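Local structure of aryl acylamidase (bacterium CSBL00001, 4YJ6) at residues V171-G184 with G219-V231. The protein probably hydrolyses aryl acylamides, as a member of the amidase signature family of enzymes. Sequence-based numbering, arbitrary orientation.
With PO4 (phosphate ion), chain B.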
loop_
_atom_site.group_PDB
_atom_site.type_symbol
_atom_site.label_atom_id
_atom_site.label_comp_id
_atom_site.label_asym_id
_atom_site.label_seq_id
_atom_site.Cartn_x
_atom_site.Cartn_y
_atom_site.Cartn_z
ATOM N N VAL A 171 8.415 -0.596 7.816
ATOM C CA VAL A 171 9.192 -1.526 7.021
ATOM C C VAL A 171 10.506 -0.874 6.562
ATOM O O VAL A 171 11.545 -1.520 6.594
ATOM C CB VAL A 171 8.362 -2.029 5.806
ATOM C CG1 VAL A 171 9.220 -2.894 4.837
ATOM C CG2 VAL A 171 7.141 -2.828 6.367
ATOM N N ALA A 172 10.441 0.391 6.146
ATOM C CA ALA A 172 11.631 1.077 5.655
ATOM C C ALA A 172 12.648 1.319 6.765
ATOM O O ALA A 172 13.854 1.440 6.480
ATOM C CB ALA A 172 11.255 2.406 4.975
ATOM N N ASP A 173 12.170 1.353 8.001
ATOM C CA ASP A 173 13.046 1.615 9.155
ATOM C C ASP A 173 13.500 0.301 9.783
ATOM O O ASP A 173 14.186 0.309 10.812
ATOM C CB ASP A 173 12.331 2.496 10.184
ATOM C CG ASP A 173 13.303 3.251 11.102
ATOM O OD1 ASP A 173 14.314 3.751 10.596
ATOM O OD2 ASP A 173 13.046 3.337 12.323
ATOM N N GLY A 174 13.135 -0.833 9.176
ATOM C CA GLY A 174 13.652 -2.117 9.612
ATOM C C GLY A 174 12.884 -2.754 10.783
ATOM O O GLY A 174 13.303 -3.797 11.286
ATOM N N ILE A 175 11.763 -2.147 11.180
ATOM C CA ILE A 175 11.120 -2.480 12.457
ATOM C C ILE A 175 10.300 -3.761 12.356
ATOM O O ILE A 175 10.291 -4.549 13.289
ATOM C CB ILE A 175 10.272 -1.315 12.950
ATOM C CG1 ILE A 175 11.198 -0.139 13.316
ATOM C CG2 ILE A 175 9.435 -1.692 14.234
ATOM C CD1 ILE A 175 10.488 1.172 13.500
ATOM N N VAL A 176 9.597 -3.957 11.241
ATOM C CA VAL A 176 9.002 -5.241 10.920
ATOM C C VAL A 176 9.311 -5.526 9.442
ATOM O O VAL A 176 9.543 -4.577 8.679
ATOM C CB VAL A 176 7.472 -5.275 11.107
ATOM C CG1 VAL A 176 7.083 -5.308 12.638
ATOM C CG2 VAL A 176 6.811 -4.100 10.369
ATOM N N PRO A 177 9.324 -6.811 9.047
ATOM C CA PRO A 177 9.718 -7.119 7.655
ATOM C C PRO A 177 8.576 -6.975 6.655
ATOM O O PRO A 177 8.831 -6.856 5.466
ATOM C CB PRO A 177 10.174 -8.586 7.724
ATOM C CG PRO A 177 9.366 -9.150 8.914
ATOM C CD PRO A 177 9.262 -8.021 9.891
ATOM N N VAL A 178 7.341 -6.948 7.129
ATOM C CA VAL A 178 6.177 -6.833 6.230
ATOM C C VAL A 178 5.116 -6.068 7.007
ATOM O O VAL A 178 5.022 -6.184 8.243
ATOM C CB VAL A 178 5.642 -8.226 5.775
ATOM C CG1 VAL A 178 5.327 -9.118 6.992
ATOM C CG2 VAL A 178 4.376 -8.059 4.871
ATOM N N ALA A 179 4.338 -5.231 6.322
ATOM C CA ALA A 179 3.213 -4.544 6.962
ATOM C C ALA A 179 2.053 -4.495 5.963
ATOM O O ALA A 179 2.282 -4.481 4.753
ATOM C CB ALA A 179 3.614 -3.119 7.410
ATOM N N GLY A 180 0.828 -4.455 6.458
ATOM C CA GLY A 180 -0.323 -4.439 5.571
ATOM C C GLY A 180 -0.677 -3.044 5.064
ATOM O O GLY A 180 -0.739 -2.074 5.821
ATOM N N GLY A 181 -0.910 -2.957 3.767
ATOM C CA GLY A 181 -1.367 -1.725 3.167
ATOM C C GLY A 181 -2.716 -1.943 2.508
ATOM O O GLY A 181 -3.180 -3.079 2.321
ATOM N N THR A 182 -3.387 -0.839 2.209
ATOM C CA THR A 182 -4.605 -0.921 1.408
ATOM C C THR A 182 -4.470 0.093 0.298
ATOM O O THR A 182 -3.659 1.030 0.398
ATOM C CB THR A 182 -5.890 -0.660 2.226
ATOM O OG1 THR A 182 -5.978 0.710 2.650
ATOM C CG2 THR A 182 -5.914 -1.593 3.469
ATOM N N ASP A 183 -5.255 -0.081 -0.765
ATOM C CA ASP A 183 -4.937 0.665 -2.006
ATOM C C ASP A 183 -6.232 0.877 -2.818
ATOM O O ASP A 183 -6.820 -0.098 -3.307
ATOM C CB ASP A 183 -3.909 -0.223 -2.761
ATOM C CG ASP A 183 -3.293 0.428 -4.007
ATOM O OD1 ASP A 183 -4.001 0.991 -4.865
ATOM O OD2 ASP A 183 -2.049 0.326 -4.122
ATOM N N GLY A 184 -6.671 2.141 -2.936
ATOM C CA GLY A 184 -7.852 2.521 -3.703
ATOM C C GLY A 184 -7.426 3.526 -4.803
ATOM O O GLY A 184 -8.138 3.661 -5.801
ATOM N N GLY A 219 -17.076 2.618 -6.166
ATOM C CA GLY A 219 -15.713 3.113 -6.085
ATOM C C GLY A 219 -14.769 2.410 -7.056
ATOM O O GLY A 219 -15.159 1.522 -7.828
ATOM N N PRO A 220 -13.505 2.826 -7.067
ATOM C CA PRO A 220 -12.480 2.106 -7.848
ATOM C C PRO A 220 -12.211 0.729 -7.246
ATOM O O PRO A 220 -12.724 0.375 -6.165
ATOM C CB PRO A 220 -11.225 2.965 -7.675
ATOM C CG PRO A 220 -11.614 4.137 -6.841
ATOM C CD PRO A 220 -12.933 3.856 -6.192
ATOM N N TYR A 221 -11.400 -0.061 -7.930
ATOM C CA TYR A 221 -10.977 -1.317 -7.319
ATOM C C TYR A 221 -10.165 -1.029 -6.042
ATOM O O TYR A 221 -9.275 -0.177 -6.048
ATOM C CB TYR A 221 -10.106 -2.091 -8.309
ATOM C CG TYR A 221 -10.795 -2.672 -9.518
ATOM C CD1 TYR A 221 -11.909 -3.487 -9.389
ATOM C CD2 TYR A 221 -10.297 -2.431 -10.806
ATOM C CE1 TYR A 221 -12.513 -4.059 -10.507
ATOM C CE2 TYR A 221 -10.888 -3.020 -11.922
ATOM C CZ TYR A 221 -11.996 -3.828 -11.756
ATOM O OH TYR A 221 -12.576 -4.426 -12.847
ATOM N N LEU A 222 -10.417 -1.809 -4.988
ATOM C CA LEU A 222 -9.720 -1.658 -3.709
ATOM C C LEU A 222 -8.972 -2.951 -3.425
ATOM O O LEU A 222 -9.509 -4.050 -3.664
ATOM C CB LEU A 222 -10.721 -1.459 -2.558
ATOM C CG LEU A 222 -11.743 -0.329 -2.788
ATOM C CD1 LEU A 222 -12.721 -0.227 -1.562
ATOM C CD2 LEU A 222 -11.016 1.009 -2.987
ATOM N N TYR A 223 -7.767 -2.820 -2.887
ATOM C CA TYR A 223 -6.912 -3.966 -2.649
ATOM C C TYR A 223 -6.268 -3.923 -1.273
ATOM O O TYR A 223 -5.944 -2.838 -0.757
ATOM C CB TYR A 223 -5.727 -3.895 -3.618
ATOM C CG TYR A 223 -6.070 -3.655 -5.071
ATOM C CD1 TYR A 223 -6.474 -4.731 -5.892
ATOM C CD2 TYR A 223 -5.960 -2.384 -5.637
ATOM C CE1 TYR A 223 -6.762 -4.540 -7.245
ATOM C CE2 TYR A 223 -6.258 -2.191 -7.028
ATOM C CZ TYR A 223 -6.660 -3.277 -7.792
ATOM O OH TYR A 223 -6.922 -3.125 -9.134
ATOM N N GLU A 224 -6.035 -5.102 -0.684
ATOM C CA GLU A 224 -5.085 -5.213 0.435
ATOM C C GLU A 224 -3.846 -5.944 -0.043
ATOM O O GLU A 224 -3.930 -6.850 -0.889
ATOM C CB GLU A 224 -5.718 -5.989 1.605
ATOM C CG GLU A 224 -6.990 -5.268 2.153
ATOM C CD GLU A 224 -7.348 -5.608 3.587
ATOM O OE1 GLU A 224 -6.455 -5.897 4.411
ATOM O OE2 GLU A 224 -8.569 -5.574 3.882
ATOM N N GLY A 225 -2.687 -5.559 0.472
ATOM C CA GLY A 225 -1.463 -6.234 0.071
ATOM C C GLY A 225 -0.294 -5.815 0.942
ATOM O O GLY A 225 -0.420 -4.933 1.771
ATOM N N PRO A 226 0.851 -6.464 0.738
ATOM C CA PRO A 226 2.028 -6.298 1.584
ATOM C C PRO A 226 2.980 -5.194 1.119
ATOM O O PRO A 226 3.131 -4.970 -0.086
ATOM C CB PRO A 226 2.709 -7.654 1.471
ATOM C CG PRO A 226 2.451 -8.047 0.034
ATOM C CD PRO A 226 1.035 -7.520 -0.263
ATOM N N ILE A 227 3.619 -4.549 2.096
ATOM C CA ILE A 227 4.803 -3.727 1.855
ATOM C C ILE A 227 5.979 -4.423 2.545
ATOM O O ILE A 227 5.865 -4.785 3.704
ATOM C CB ILE A 227 4.584 -2.312 2.409
ATOM C CG1 ILE A 227 3.423 -1.659 1.656
ATOM C CG2 ILE A 227 5.901 -1.437 2.302
ATOM C CD1 ILE A 227 2.962 -0.310 2.240
ATOM N N THR A 228 7.075 -4.652 1.819
ATOM C CA THR A 228 8.204 -5.436 2.349
ATOM C C THR A 228 9.525 -4.786 1.918
ATOM O O THR A 228 9.528 -3.807 1.190
ATOM C CB THR A 228 8.216 -6.864 1.771
ATOM O OG1 THR A 228 8.290 -6.796 0.340
ATOM C CG2 THR A 228 6.952 -7.636 2.166
ATOM N N ARG A 229 10.654 -5.349 2.342
ATOM C CA ARG A 229 11.949 -4.867 1.856
ATOM C C ARG A 229 12.482 -5.775 0.771
ATOM O O ARG A 229 13.374 -5.362 0.023
ATOM C CB ARG A 229 12.993 -4.772 2.990
ATOM C CG ARG A 229 12.658 -3.657 4.017
ATOM C CD ARG A 229 13.731 -3.472 5.102
ATOM N NE ARG A 229 13.883 -4.691 5.883
ATOM C CZ ARG A 229 13.118 -5.017 6.930
ATOM N NH1 ARG A 229 12.186 -4.187 7.397
ATOM N NH2 ARG A 229 13.326 -6.177 7.525
ATOM N N THR A 230 11.986 -7.010 0.692
ATOM C CA THR A 230 12.415 -7.942 -0.360
ATOM C C THR A 230 11.232 -8.480 -1.132
ATOM O O THR A 230 10.123 -8.586 -0.608
ATOM C CB THR A 230 13.156 -9.177 0.185
ATOM O OG1 THR A 230 12.222 -10.060 0.866
ATOM C CG2 THR A 230 14.250 -8.760 1.153
ATOM N N VAL A 231 11.492 -8.863 -2.373
ATOM C CA VAL A 231 10.440 -9.422 -3.197
ATOM C C VAL A 231 10.048 -10.794 -2.667
ATOM O O VAL A 231 8.863 -11.123 -2.654
ATOM C CB VAL A 231 10.859 -9.475 -4.686
ATOM C CG1 VAL A 231 9.755 -10.133 -5.532
ATOM C CG2 VAL A 231 11.162 -8.026 -5.164
HETATM P P PO4 B . -6.450 5.074 -1.009
HETATM O O1 PO4 B . -6.239 6.594 -1.150
HETATM O O2 PO4 B . -7.854 4.840 -1.511
HETATM O O3 PO4 B . -5.443 4.397 -1.873
HETATM O O4 PO4 B . -6.357 4.611 0.425
HETATM O O HOH W 1 11.155 -7.544 4.125
HETATM O O HOH W 2 -3.826 -4.648 4.559
#
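The carbonyl oxygen of Val171 is gripped twice at the end of helix 165-172: Gly174 N closes a Schellman motif on it, and Arg229 NH1 reaches it at 2.9 Å. The arginine bond is nearly straight (164°), lies in the guanidinium plane and uses a lone pair of the oxygen. NH1 also donates to Val176 O at 3.0 Å, more bent and from above the carbonyl plane. A bend at chi3 (-61°) brings the edge of the guanidinium to both carbonyls. Arg229 CG packs 3.6 Å from Val171 CG1. A methionine in place of Arg229 would probably leave Val171 O with one donor fewer and free the turn before strand 178-183 to shift.

From there, strand 178-183 runs antiparallel to 223-228, which lies between it and 198-201 in the central mixed sheet; Gly180 also bonds to Leu82 by its backbone. Backbone bonds pair Ala179 with Ile227 and Gly181 with Gly225. On the face of Thr182, its CG2 lies alongside Glu224 CG at 4.0 Å, and a water joins Gly181 O to Glu224 OE1, though Tyr116 is the carboxylate's stronger partner. On the opposite face Tyr223 CD2 lies 3.4 Å from the backbone O of Asp183 and 4.0 Å from its OD1, which Arg189 and Asn437 hold; carboxylate and ring planes are 80° apart.

Just beyond, Gly184 N donates to O3 of a phosphate, probably from the crystallisation liquor, at 2.8 Å; Ser163, Gly185 and Ser187 bind it too. The glycine loop just after strand 178-183 thus presents N-H groups to an anion, consistent with the catalytic region of amidase signature enzymes.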